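Local coordinates for alpha-glucosidase (PDB 5XFM), which probably hydrolyses beta-L-arabinopyranosides and alpha-galactosides as a bifunctional, calcium-binding enzyme of glycoside hydrolase family 97, at residues Val430-Cys435 with Val449-Val454; Phe359-Ser364 with Lys401-Gly406; Val484-Phe489 with Leu522-Gln527. The protein carries 1 engineered substitution. All blocks are in the same frame, centred on the assembly; numbering follows the deposited sequence.

Contact 1 (Val430-Cys435 with Val449-Val454). With CA (calcium ion), chain E.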
ATOM      1  N   VAL A 430       4.680   4.246 -13.964  1.00 19.97           N
ATOM      2  CA  VAL A 430       4.867   5.266 -12.937  1.00 19.37           C
ATOM      3  C   VAL A 430       4.992   4.708 -11.519  1.00 15.64           C
ATOM      4  O   VAL A 430       4.121   3.985 -11.054  1.00 18.04           O
ATOM      5  CB  VAL A 430       3.712   6.282 -12.955  1.00 16.85           C
ATOM      6  CG1 VAL A 430       3.822   7.233 -11.778  1.00 19.49           C
ATOM      7  CG2 VAL A 430       3.713   7.046 -14.259  1.00 14.90           C
ATOM      8  N   ILE A 431       6.097   5.042 -10.856  1.00 20.77           N
ATOM      9  CA  ILE A 431       6.253   4.826  -9.419  1.00 19.48           C
ATOM     10  C   ILE A 431       6.057   6.149  -8.691  1.00 21.05           C
ATOM     11  O   ILE A 431       6.578   7.171  -9.136  1.00 21.95           O
ATOM     12  CB  ILE A 431       7.646   4.270  -9.056  1.00 18.65           C
ATOM     13  CG1 ILE A 431       7.884   2.901  -9.688  1.00 26.96           C
ATOM     14  CG2 ILE A 431       7.815   4.182  -7.546  1.00 26.53           C
ATOM     15  CD1 ILE A 431       9.290   2.390  -9.482  1.00 22.16           C
ATOM     16  N   PHE A 432       5.305   6.146  -7.591  1.00 15.81           N
ATOM     17  CA  PHE A 432       5.216   7.345  -6.760  1.00 15.67           C
ATOM     18  C   PHE A 432       6.042   7.216  -5.487  1.00 18.61           C
ATOM     19  O   PHE A 432       6.086   6.156  -4.866  1.00 18.70           O
ATOM     20  CB  PHE A 432       3.774   7.661  -6.382  1.00 15.65           C
ATOM     21  CG  PHE A 432       2.933   8.091  -7.535  1.00 21.82           C
ATOM     22  CD1 PHE A 432       3.374   9.078  -8.400  1.00 23.19           C
ATOM     23  CD2 PHE A 432       1.692   7.519  -7.753  1.00 17.84           C
ATOM     24  CE1 PHE A 432       2.598   9.476  -9.462  1.00 20.51           C
ATOM     25  CE2 PHE A 432       0.913   7.918  -8.816  1.00 19.76           C
ATOM     26  CZ  PHE A 432       1.364   8.895  -9.669  1.00 16.58           C
ATOM     27  N   HIS A 433       6.689   8.314  -5.110  1.00 18.14           N
ATOM     28  CA  HIS A 433       7.402   8.413  -3.842  1.00 17.90           C
ATOM     29  C   HIS A 433       7.034   9.722  -3.152  1.00 18.94           C
ATOM     30  O   HIS A 433       6.493  10.631  -3.788  1.00 17.83           O
ATOM     31  CB  HIS A 433       8.913   8.328  -4.052  1.00 17.92           C
ATOM     32  CG  HIS A 433       9.460   6.939  -3.952  1.00 16.60           C
ATOM     33  ND1 HIS A 433      10.408   6.580  -3.018  1.00 22.29           N
ATOM     34  CD2 HIS A 433       9.198   5.822  -4.668  1.00 16.73           C
ATOM     35  CE1 HIS A 433      10.697   5.299  -3.157  1.00 23.66           C
ATOM     36  NE2 HIS A 433       9.975   4.816  -4.153  1.00 14.43           N
ATOM     37  N   GLY A 434       7.323   9.811  -1.856  1.00 20.77           N
ATOM     38  CA  GLY A 434       7.024  10.999  -1.071  1.00 14.55           C
ATOM     39  C   GLY A 434       5.559  11.308  -1.212  1.00 14.48           C
ATOM     40  O   GLY A 434       5.171  12.453  -1.447  1.00 17.44           O
ATOM     41  N   CYS A 435       4.749  10.270  -1.038  1.00 15.71           N
ATOM     42  CA  CYS A 435       3.399  10.253  -1.588  1.00 15.48           C
ATOM     43  C   CYS A 435       2.368   9.695  -0.627  1.00 21.08           C
ATOM     44  O   CYS A 435       2.691   9.238   0.476  1.00 19.90           O
ATOM     45  CB  CYS A 435       3.377   9.422  -2.875  1.00 11.72           C
ATOM     46  SG  CYS A 435       3.860   7.679  -2.624  1.00 20.60           S
ATOM     47  N   VAL A 449       2.630   1.364 -11.200  1.00 22.31           N
ATOM     48  CA  VAL A 449       3.471   0.248 -10.768  1.00 21.65           C
ATOM     49  C   VAL A 449       4.071   0.416  -9.363  1.00 21.47           C
ATOM     50  O   VAL A 449       5.173  -0.064  -9.091  1.00 25.89           O
ATOM     51  CB  VAL A 449       4.605  -0.016 -11.775  1.00 22.32           C
ATOM     52  CG1 VAL A 449       4.020  -0.479 -13.114  1.00 21.17           C
ATOM     53  CG2 VAL A 449       5.482   1.219 -11.951  1.00 22.30           C
ATOM     54  N   GLY A 450       3.344   1.084  -8.470  1.00 17.44           N
ATOM     55  CA  GLY A 450       3.735   1.107  -7.075  1.00 20.65           C
ATOM     56  C   GLY A 450       3.924   2.469  -6.441  1.00 22.14           C
ATOM     57  O   GLY A 450       4.084   3.477  -7.131  1.00 27.34           O
ATOM     58  N   SER A 451       3.932   2.476  -5.111  1.00 12.11           N
ATOM     59  CA  SER A 451       4.016   3.698  -4.317  1.00 18.78           C
ATOM     60  C   SER A 451       4.931   3.509  -3.109  1.00 17.49           C
ATOM     61  O   SER A 451       5.133   2.386  -2.637  1.00 13.26           O
ATOM     62  CB  SER A 451       2.627   4.118  -3.823  1.00 19.48           C
ATOM     63  OG  SER A 451       1.807   4.577  -4.879  1.00 23.66           O
ATOM     64  N   GLU A 452       5.466   4.607  -2.590  1.00 18.82           N
ATOM     65  CA  GLU A 452       6.270   4.521  -1.375  1.00 17.28           C
ATOM     66  C   GLU A 452       5.294   4.470  -0.189  1.00 15.47           C
ATOM     67  O   GLU A 452       4.912   3.387   0.252  1.00 17.60           O
ATOM     68  CB  GLU A 452       7.252   5.696  -1.275  1.00 19.19           C
ATOM     69  CG  GLU A 452       8.317   5.573  -0.171  1.00 15.63           C
ATOM     70  CD  GLU A 452       9.206   6.807  -0.099  1.00 24.97           C
ATOM     71  OE1 GLU A 452       8.715   7.907  -0.440  1.00 20.87           O
ATOM     72  OE2 GLU A 452      10.389   6.686   0.294  1.00 27.02           O
ATOM     73  N   ALA A 453       4.859   5.636   0.283  1.00 14.43           N
ATOM     74  CA  ALA A 453       3.887   5.749   1.376  1.00 18.17           C
ATOM     75  C   ALA A 453       4.224   4.838   2.554  1.00 16.34           C
ATOM     76  O   ALA A 453       3.344   4.207   3.135  1.00 18.63           O
ATOM     77  CB  ALA A 453       2.483   5.444   0.867  1.00 18.10           C
ATOM     78  N   VAL A 454       5.502   4.805   2.912  1.00 15.88           N
ATOM     79  CA  VAL A 454       5.994   3.971   3.997  1.00 13.76           C
ATOM     80  C   VAL A 454       7.406   4.427   4.328  1.00 23.48           C
ATOM     81  O   VAL A 454       8.065   5.077   3.506  1.00 17.68           O
ATOM     82  CB  VAL A 454       6.002   2.463   3.614  1.00 12.95           C
ATOM     83  CG1 VAL A 454       7.061   2.181   2.559  1.00 16.64           C
ATOM     84  CG2 VAL A 454       6.236   1.581   4.825  1.00 13.45           C
TER
HETATM   85 CA    CA E 701      10.896   9.034   0.589  1.00 20.38          CA
HETATM   86  O   HOH W   1      11.843   8.812  -1.620  1.00 23.00           O
HETATM   87  O   HOH W   2       6.332   8.419   0.679  1.00 12.08           O
HETATM   88  O   HOH W   3      10.081  11.071  -0.281  1.00 20.70           O
HETATM   89  O   HOH W   4      11.585  10.802   2.222  1.00 24.69           O
HETATM   90  O   HOH W   5      13.340  10.478   0.793  1.00 19.68           O
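Glu452 sets CG anti to its own backbone N (chi1 -169°) and continues extended to CD (chi2 -177°), a reach that carries its carboxylate across the ring of His433 to a calcium ion. The two residues follow directly on neighbouring parallel strands, 430-432 and 449-451, of the TIM-type beta/alpha barrel, at the C-terminal ends of those strands. Glu452 CB lies over the centre of the imidazole, 3.7 Å from the centroid of the His433 ring in a CH-pi contact, and the carboxylate plane is turned 38° from the ring.

Both carboxylate oxygens bind the metal: Glu452 OE2 is 2.4 Å and OE1 2.7 Å from the calcium, and Glu174, Glu458 and four waters complete the site. The N-H of Gly434 meets OE1 nearly along its C-O axis (Gly434 N to Glu452 OE1, 2.8 Å), and a water that also accepts from Cys435 N and Ala453 N donates to it. His433 belongs to the second shell: His433 ND1 is hydrogen-bonded at 3.0 Å to a calcium-bound water that lies at the edge of the ring, in its plane. An alanine in place of His433 would probably leave that water without its imidazole partner and open a gap beside Glu452 CB.

The strands are joined by Val449 N to Val430 O and Phe432 N to Gly450 O, with a weak bond from Glu452 N to Phe432 O at the end. At the other end, Ile431 and Val449 cross at about a right angle, with Ile431 CG1 3.7 Å from Val449 CG2.

Contact 2 (Phe359-Ser364 with Lys401-Gly406)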
ATOM      1  N   PHE A 359      14.466   3.602 -15.661  1.00 24.26           N
ATOM      2  CA  PHE A 359      13.478   4.437 -14.989  1.00 23.98           C
ATOM      3  C   PHE A 359      14.181   5.723 -14.605  1.00 20.94           C
ATOM      4  O   PHE A 359      15.317   5.683 -14.122  1.00 19.62           O
ATOM      5  CB  PHE A 359      12.914   3.757 -13.744  1.00 16.99           C
ATOM      6  CG  PHE A 359      11.768   2.834 -14.009  1.00 24.00           C
ATOM      7  CD1 PHE A 359      11.936   1.708 -14.795  1.00 22.44           C
ATOM      8  CD2 PHE A 359      10.530   3.055 -13.415  1.00 26.35           C
ATOM      9  CE1 PHE A 359      10.892   0.840 -15.015  1.00 22.17           C
ATOM     10  CE2 PHE A 359       9.477   2.184 -13.630  1.00 21.40           C
ATOM     11  CZ  PHE A 359       9.657   1.078 -14.430  1.00 24.10           C
ATOM     12  N   LEU A 360      13.534   6.859 -14.826  1.00 18.74           N
ATOM     13  CA  LEU A 360      14.123   8.132 -14.428  1.00 19.43           C
ATOM     14  C   LEU A 360      13.322   8.825 -13.325  1.00 23.64           C
ATOM     15  O   LEU A 360      12.081   8.801 -13.326  1.00 16.77           O
ATOM     16  CB  LEU A 360      14.264   9.060 -15.636  1.00 18.49           C
ATOM     17  CG  LEU A 360      15.196   8.556 -16.739  1.00 22.23           C
ATOM     18  CD1 LEU A 360      15.364   9.607 -17.827  1.00 17.52           C
ATOM     19  CD2 LEU A 360      16.546   8.168 -16.149  1.00 21.87           C
ATOM     20  N   TRP A 361      14.061   9.414 -12.381  1.00 20.61           N
ATOM     21  CA  TRP A 361      13.517  10.161 -11.245  1.00 20.25           C
ATOM     22  C   TRP A 361      13.068  11.562 -11.641  1.00 22.95           C
ATOM     23  O   TRP A 361      13.788  12.290 -12.333  1.00 16.41           O
ATOM     24  CB  TRP A 361      14.566  10.264 -10.126  1.00 18.42           C
ATOM     25  CG  TRP A 361      14.054  10.810  -8.809  1.00 18.99           C
ATOM     26  CD1 TRP A 361      13.645  10.079  -7.723  1.00 21.79           C
ATOM     27  CD2 TRP A 361      13.934  12.191  -8.424  1.00 17.42           C
ATOM     28  NE1 TRP A 361      13.265  10.918  -6.699  1.00 15.10           N
ATOM     29  CE2 TRP A 361      13.433  12.216  -7.103  1.00 18.84           C
ATOM     30  CE3 TRP A 361      14.193  13.403  -9.067  1.00 15.06           C
ATOM     31  CZ2 TRP A 361      13.191  13.406  -6.419  1.00 18.90           C
ATOM     32  CZ3 TRP A 361      13.945  14.580  -8.389  1.00 17.81           C
ATOM     33  CH2 TRP A 361      13.449  14.574  -7.080  1.00 20.88           C
ATOM     34  N   TYR A 362      11.865  11.928 -11.216  1.00 20.59           N
ATOM     35  CA  TYR A 362      11.378  13.298 -11.346  1.00 19.37           C
ATOM     36  C   TYR A 362      10.772  13.773 -10.039  1.00 18.85           C
ATOM     37  O   TYR A 362      10.194  12.976  -9.302  1.00 18.24           O
ATOM     38  CB  TYR A 362      10.336  13.406 -12.469  1.00 22.28           C
ATOM     39  CG  TYR A 362      10.915  13.425 -13.865  1.00 22.23           C
ATOM     40  CD1 TYR A 362      11.316  12.251 -14.488  1.00 19.66           C
ATOM     41  CD2 TYR A 362      11.052  14.622 -14.564  1.00 20.81           C
ATOM     42  CE1 TYR A 362      11.848  12.268 -15.768  1.00 20.82           C
ATOM     43  CE2 TYR A 362      11.583  14.648 -15.843  1.00 19.04           C
ATOM     44  CZ  TYR A 362      11.981  13.468 -16.436  1.00 19.33           C
ATOM     45  OH  TYR A 362      12.509  13.488 -17.704  1.00 24.07           O
ATOM     46  N   SER A 363      10.882  15.066  -9.748  1.00 22.18           N
ATOM     47  CA  SER A 363      10.071  15.637  -8.681  1.00 17.12           C
ATOM     48  C   SER A 363       8.721  16.026  -9.265  1.00 21.06           C
ATOM     49  O   SER A 363       8.648  16.594 -10.358  1.00 22.50           O
ATOM     50  CB  SER A 363      10.738  16.849  -8.029  1.00 21.04           C
ATOM     51  OG  SER A 363       9.992  17.284  -6.893  1.00 15.54           O
ATOM     52  N   SER A 364       7.653  15.702  -8.548  1.00 14.28           N
ATOM     53  CA  SER A 364       6.333  16.191  -8.918  1.00 16.01           C
ATOM     54  C   SER A 364       6.294  17.684  -8.684  1.00 14.20           C
ATOM     55  O   SER A 364       5.471  18.399  -9.250  1.00 11.87           O
ATOM     56  CB  SER A 364       5.246  15.515  -8.091  1.00 13.84           C
ATOM     57  OG  SER A 364       5.224  16.059  -6.786  1.00 14.67           O
ATOM     58  N   LYS A 401       9.967   7.642 -11.838  1.00 22.45           N
ATOM     59  CA  LYS A 401       9.754   7.685 -10.401  1.00 21.66           C
ATOM     60  C   LYS A 401       9.503   9.128  -9.979  1.00 23.55           C
ATOM     61  O   LYS A 401      10.405   9.967 -10.072  1.00 22.43           O
ATOM     62  CB  LYS A 401      10.959   7.094  -9.662  1.00 23.06           C
ATOM     63  CG  LYS A 401      10.898   7.219  -8.146  1.00 23.08           C
ATOM     64  CD  LYS A 401      12.157   6.680  -7.503  1.00 21.00           C
ATOM     65  CE  LYS A 401      12.159   6.922  -6.010  1.00 21.93           C
ATOM     66  NZ  LYS A 401      13.391   6.425  -5.346  1.00 22.40           N
ATOM     67  N   VAL A 402       8.279   9.414  -9.529  1.00 17.72           N
ATOM     68  CA  VAL A 402       7.863  10.787  -9.224  1.00 16.33           C
ATOM     69  C   VAL A 402       7.692  11.024  -7.724  1.00 18.09           C
ATOM     70  O   VAL A 402       6.945  10.306  -7.051  1.00 17.40           O
ATOM     71  CB  VAL A 402       6.543  11.140  -9.928  1.00 20.96           C
ATOM     72  CG1 VAL A 402       6.227  12.608  -9.739  1.00 14.15           C
ATOM     73  CG2 VAL A 402       6.613  10.790 -11.420  1.00 14.71           C
ATOM     74  N   ASP A 403       8.360  12.058  -7.211  1.00 17.36           N
ATOM     75  CA  ASP A 403       8.550  12.210  -5.771  1.00 14.36           C
ATOM     76  C   ASP A 403       7.976  13.512  -5.203  1.00 14.76           C
ATOM     77  O   ASP A 403       7.622  14.423  -5.950  1.00 16.62           O
ATOM     78  CB  ASP A 403      10.042  12.126  -5.443  1.00 21.24           C
ATOM     79  CG  ASP A 403      10.310  11.455  -4.109  1.00 22.63           C
ATOM     80  OD1 ASP A 403       9.450  11.567  -3.206  1.00 19.51           O
ATOM     81  OD2 ASP A 403      11.378  10.813  -3.972  1.00 17.50           O
ATOM     82  N   PHE A 404       7.863  13.565  -3.877  1.00 15.66           N
ATOM     83  CA  PHE A 404       7.579  14.797  -3.118  1.00 17.28           C
ATOM     84  C   PHE A 404       6.259  15.503  -3.445  1.00 14.56           C
ATOM     85  O   PHE A 404       6.250  16.693  -3.745  1.00 20.67           O
ATOM     86  CB  PHE A 404       8.724  15.806  -3.300  1.00 21.28           C
ATOM     87  CG  PHE A 404      10.059  15.316  -2.816  1.00 16.72           C
ATOM     88  CD1 PHE A 404      10.202  14.793  -1.540  1.00 15.32           C
ATOM     89  CD2 PHE A 404      11.172  15.385  -3.636  1.00 21.85           C
ATOM     90  CE1 PHE A 404      11.431  14.348  -1.092  1.00 18.58           C
ATOM     91  CE2 PHE A 404      12.400  14.931  -3.198  1.00 15.39           C
ATOM     92  CZ  PHE A 404      12.529  14.415  -1.924  1.00 17.08           C
ATOM     93  N   PHE A 405       5.141  14.795  -3.343  1.00 18.59           N
ATOM     94  CA  PHE A 405       3.839  15.413  -3.606  1.00 18.14           C
ATOM     95  C   PHE A 405       3.351  16.286  -2.445  1.00 19.10           C
ATOM     96  O   PHE A 405       3.915  16.260  -1.349  1.00 18.17           O
ATOM     97  CB  PHE A 405       2.800  14.348  -3.926  1.00 14.52           C
ATOM     98  CG  PHE A 405       2.951  13.743  -5.296  1.00 18.27           C
ATOM     99  CD1 PHE A 405       3.836  12.691  -5.510  1.00 16.56           C
ATOM    100  CD2 PHE A 405       2.225  14.230  -6.373  1.00 12.17           C
ATOM    101  CE1 PHE A 405       3.977  12.119  -6.773  1.00 19.85           C
ATOM    102  CE2 PHE A 405       2.364  13.664  -7.639  1.00 18.42           C
ATOM    103  CZ  PHE A 405       3.239  12.606  -7.840  1.00 11.52           C
ATOM    104  N   GLY A 406       2.290  17.049  -2.702  1.00 22.16           N
ATOM    105  CA  GLY A 406       1.806  18.082  -1.795  1.00 16.06           C
ATOM    106  C   GLY A 406       0.733  17.731  -0.772  1.00 17.60           C
ATOM    107  O   GLY A 406       0.156  18.617  -0.142  1.00 15.32           O
TER
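Trp361 and Asp403 meet with their flat groups turned 58° apart, the indole NE1 of Trp361 giving a weak hydrogen bond to Asp403 OD2 at 3.3 Å. CG of Trp361 stands anti to the backbone N (chi1 -170°), and the end of the side chain comes nearer the second strand. On the same face of the sheet, the extended chain of Lys401 crosses the indole obliquely, Lys401 CD resting 3.7 Å from Trp361 CD1; its NZ goes on to a long, weak ion pair with Asp332. Phe404 comes in at about a right angle to the tryptophan, its CE2 lying in the plane of the indole at the edge, 3.7 Å from Trp361 CZ2. The other carboxylate oxygen of the aspartate turns back on its own chain: Phe404 N donates to Asp403 OD1 on the anti side.

Beyond the strands, Ser364 lays its CB over the centre of the Phe405 ring, 3.5 Å from the centroid. Its OG takes the crowded position between the backbone N and the carbonyl carbon (chi1 76°), from where it donates to Asp403 O at 3.0 Å. Ser364 N reaches the same Asp403 O at 2.9 Å, so Asp403 O accepts from both the backbone N-H and the hydroxyl of Ser364.

The backbones run parallel, tied by Lys401 N to Leu360 O, Tyr362 N to Lys401 O and Asp403 N to Tyr362 O. This is the pairing of a beta-alpha-beta crossover, strand 357-363, helix 382-395 and strand 399-403, in a TIM-type barrel, the side chain of Asp403 lying about 5 Å from the calcium ion at its nearest atom.

Contact 3 (Val484-Phe489 with Leu522-Gln527)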
ATOM      1  N   VAL A 484      -3.107  -3.554   1.359  1.00 19.75           N
ATOM      2  CA  VAL A 484      -4.064  -2.806   0.548  1.00 17.14           C
ATOM      3  C   VAL A 484      -3.453  -2.267  -0.740  1.00 23.16           C
ATOM      4  O   VAL A 484      -4.149  -1.631  -1.533  1.00 25.63           O
ATOM      5  CB  VAL A 484      -4.669  -1.612   1.324  1.00 17.62           C
ATOM      6  CG1 VAL A 484      -5.365  -2.093   2.594  1.00 15.13           C
ATOM      7  CG2 VAL A 484      -3.594  -0.596   1.649  1.00 15.32           C
ATOM      8  N   GLY A 485      -2.162  -2.500  -0.956  1.00 20.22           N
ATOM      9  CA  GLY A 485      -1.537  -1.985  -2.161  1.00 20.41           C
ATOM     10  C   GLY A 485      -0.036  -2.150  -2.300  1.00 23.01           C
ATOM     11  O   GLY A 485       0.674  -2.410  -1.321  1.00 21.46           O
ATOM     12  N   SER A 486       0.444  -1.970  -3.531  1.00 25.31           N
ATOM     13  CA  SER A 486       1.863  -2.085  -3.847  1.00 19.32           C
ATOM     14  C   SER A 486       2.704  -1.164  -2.987  1.00 15.83           C
ATOM     15  O   SER A 486       2.389   0.015  -2.816  1.00 24.93           O
ATOM     16  CB  SER A 486       2.122  -1.776  -5.324  1.00 21.61           C
ATOM     17  OG  SER A 486       1.558  -2.752  -6.170  1.00 19.21           O
ATOM     18  N   MET A 487       3.791  -1.716  -2.465  1.00 13.65           N
ATOM     19  CA  MET A 487       4.708  -0.978  -1.606  1.00 15.87           C
ATOM     20  C   MET A 487       6.132  -1.033  -2.155  1.00 14.25           C
ATOM     21  O   MET A 487       6.778  -2.082  -2.117  1.00 13.23           O
ATOM     22  CB  MET A 487       4.662  -1.546  -0.190  1.00 16.77           C
ATOM     23  CG  MET A 487       5.478  -0.794   0.830  1.00 17.74           C
ATOM     24  SD  MET A 487       5.286  -1.555   2.450  1.00 17.81           S
ATOM     25  CE  MET A 487       6.074  -3.143   2.184  1.00 16.14           C
ATOM     26  N   GLU A 488       6.607   0.087  -2.687  1.00 14.23           N
ATOM     27  CA  GLU A 488       7.948   0.151  -3.269  1.00 21.16           C
ATOM     28  C   GLU A 488       8.953   0.420  -2.163  1.00 21.41           C
ATOM     29  O   GLU A 488       9.297   1.571  -1.886  1.00 22.03           O
ATOM     30  CB  GLU A 488       8.035   1.237  -4.344  1.00 15.47           C
ATOM     31  CG  GLU A 488       8.390   0.695  -5.715  1.00 25.97           C
ATOM     32  CD  GLU A 488       9.891   0.469  -5.899  1.00 36.47           C
ATOM     33  OE1 GLU A 488      10.695   1.186  -5.269  1.00 33.34           O
ATOM     34  OE2 GLU A 488      10.273  -0.444  -6.661  1.00 53.20           O
ATOM     35  N   PHE A 489       9.410  -0.648  -1.522  1.00 21.25           N
ATOM     36  CA  PHE A 489      10.159  -0.529  -0.275  1.00 21.03           C
ATOM     37  C   PHE A 489      11.665  -0.362  -0.497  1.00 18.29           C
ATOM     38  O   PHE A 489      12.353   0.257   0.315  1.00 25.79           O
ATOM     39  CB  PHE A 489       9.885  -1.754   0.610  1.00 25.31           C
ATOM     40  CG  PHE A 489      10.528  -1.680   1.966  1.00 19.64           C
ATOM     41  CD1 PHE A 489       9.923  -0.980   2.997  1.00 21.03           C
ATOM     42  CD2 PHE A 489      11.738  -2.311   2.209  1.00 23.94           C
ATOM     43  CE1 PHE A 489      10.513  -0.906   4.250  1.00 22.47           C
ATOM     44  CE2 PHE A 489      12.334  -2.242   3.456  1.00 25.52           C
ATOM     45  CZ  PHE A 489      11.717  -1.539   4.480  1.00 22.80           C
ATOM     46  N   LEU A 522       7.396  -8.663   0.920  1.00 26.18           N
ATOM     47  CA  LEU A 522       6.977  -7.321   0.509  1.00 26.02           C
ATOM     48  C   LEU A 522       6.752  -7.232  -1.007  1.00 26.15           C
ATOM     49  O   LEU A 522       7.695  -7.366  -1.789  1.00 25.17           O
ATOM     50  CB  LEU A 522       8.023  -6.286   0.955  1.00 23.72           C
ATOM     51  CG  LEU A 522       8.512  -6.382   2.409  1.00 23.98           C
ATOM     52  CD1 LEU A 522       9.438  -5.226   2.775  1.00 25.94           C
ATOM     53  CD2 LEU A 522       7.341  -6.455   3.383  1.00 21.98           C
ATOM     54  N   GLN A 523       5.512  -6.950  -1.407  1.00 20.44           N
ATOM     55  CA  GLN A 523       5.103  -7.006  -2.814  1.00 15.20           C
ATOM     56  C   GLN A 523       5.091  -5.643  -3.524  1.00 19.57           C
ATOM     57  O   GLN A 523       4.575  -4.648  -3.000  1.00 13.70           O
ATOM     58  CB  GLN A 523       3.712  -7.657  -2.913  1.00 24.29           C
ATOM     59  CG  GLN A 523       3.083  -7.657  -4.299  1.00 15.79           C
ATOM     60  CD  GLN A 523       2.252  -6.406  -4.541  1.00 23.32           C
ATOM     61  OE1 GLN A 523       1.556  -5.926  -3.641  1.00 22.69           O
ATOM     62  NE2 GLN A 523       2.328  -5.866  -5.754  1.00 19.40           N
ATOM     63  N   ASN A 524       5.694  -5.613  -4.712  1.00 18.11           N
ATOM     64  CA  ASN A 524       5.612  -4.480  -5.637  1.00 18.95           C
ATOM     65  C   ASN A 524       6.029  -4.953  -7.034  1.00 25.87           C
ATOM     66  O   ASN A 524       7.031  -5.659  -7.172  1.00 26.15           O
ATOM     67  CB  ASN A 524       6.486  -3.313  -5.167  1.00 20.86           C
ATOM     68  CG  ASN A 524       6.117  -1.991  -5.836  1.00 20.99           C
ATOM     69  OD1 ASN A 524       6.634  -1.652  -6.900  1.00 24.30           O
ATOM     70  ND2 ASN A 524       5.212  -1.248  -5.213  1.00 16.66           N
ATOM     71  N   PRO A 525       5.277  -4.556  -8.074  1.00 23.25           N
ATOM     72  CA  PRO A 525       5.450  -5.075  -9.438  1.00 25.32           C
ATOM     73  C   PRO A 525       6.840  -4.804 -10.032  1.00 25.56           C
ATOM     74  O   PRO A 525       7.433  -5.672 -10.674  1.00 21.74           O
ATOM     75  CB  PRO A 525       4.387  -4.310 -10.240  1.00 21.47           C
ATOM     76  CG  PRO A 525       3.461  -3.744  -9.235  1.00 23.13           C
ATOM     77  CD  PRO A 525       4.253  -3.502  -8.016  1.00 19.50           C
ATOM     78  N   VAL A 526       7.345  -3.598  -9.808  1.00 23.72           N
ATOM     79  CA  VAL A 526       8.694  -3.234 -10.223  1.00 27.82           C
ATOM     80  C   VAL A 526       9.559  -3.060  -8.978  1.00 25.50           C
ATOM     81  O   VAL A 526       9.428  -2.067  -8.262  1.00 24.09           O
ATOM     82  CB  VAL A 526       8.699  -1.938 -11.063  1.00 23.20           C
ATOM     83  CG1 VAL A 526      10.123  -1.477 -11.345  1.00 22.82           C
ATOM     84  CG2 VAL A 526       7.929  -2.141 -12.362  1.00 20.78           C
ATOM     85  N   GLN A 527      10.424  -4.033  -8.708  1.00 22.28           N
ATOM     86  CA  GLN A 527      11.254  -3.982  -7.509  1.00 23.71           C
ATOM     87  C   GLN A 527      12.628  -3.403  -7.799  1.00 24.78           C
ATOM     88  O   GLN A 527      13.414  -3.986  -8.543  1.00 26.08           O
ATOM     89  CB  GLN A 527      11.417  -5.374  -6.889  1.00 21.10           C
ATOM     90  CG  GLN A 527      10.142  -6.016  -6.338  1.00 24.55           C
ATOM     91  CD  GLN A 527       9.721  -5.491  -4.974  1.00 19.46           C
ATOM     92  OE1 GLN A 527       9.942  -4.328  -4.637  1.00 27.39           O
ATOM     93  NE2 GLN A 527       9.119  -6.361  -4.176  1.00 21.35           N
TER
HETATM   94  O   HOH W   6      11.236  -2.061  -4.447  1.00 26.30           O
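Leu522, the first residue past helix 512-521, divides its two methyls between partners. CD1 sits over one face of the Phe489 ring, offset toward the rim and 4.0 Å from its centroid, while Leu522 CD2 lies 3.7 Å from Met487 CE. The methionine delivers that methyl by bending at its last torsion (chi3 66°).

Gln523 follows with the main polar links. Its carbonyl O accepts Met487 N at 3.1 Å, nearly along the C=O axis. The side chain of Gln523 bends at chi2 (-90°), turning CD. Gln523 NE2 donates to Ser486 OG at 3.2 Å, the hydroxyl lying 19° out of the amide plane. The same hydroxyl also bonds to Glu442.

At Asn524 the orientation of the amide is doubtful; its CB lies 3.3 Å from Met487 O. Pro525 adds its CD at 3.4 Å from Ser486 OG. Past Val526, Gln527 folds back and gives a weak bond from NE2 to Leu522 O, while its OE1 accepts from a water at 2.6 Å; that water also donates weakly to Glu488 OE2. Glu488 is the centre of an inverse gamma turn, and its OE2 takes a further N-H from Asn528.

Loop 484-489 lies against strand 448-451 of the TIM-type barrel as well as against 522-527: the backbone of Glu488 is hydrogen-bonded to Ser451, the last residue of that strand. Segment 522-527 itself runs from helix 512-521 into the weakly bonded strand 526-528, where Gln527 pairs with Gly295 and Gly297 of strand 295-299.

Overall arrangement
From the N terminus, the chain first meets contact 2, where strand 399-403 returns beside strand 357-363 after helix 382-395. Helix 410-425 then leads to contact 1, a shorter closure in which 449-454 comes back to 430-435. Contact 3 closes last, bringing 522-527 against the loop 484-489. The three follow in series, with none nested or crossed. Contacts 1 and 2 are neighbours in the parallel sheet, joined by probable hydrogen bonds between Ile431 or His433 and Val402. Contact 3 joins contact 1 through a probable bond from Glu488 N to Ser451 O, and touches contact 2 where Val526 packs on Phe359 across the barrel.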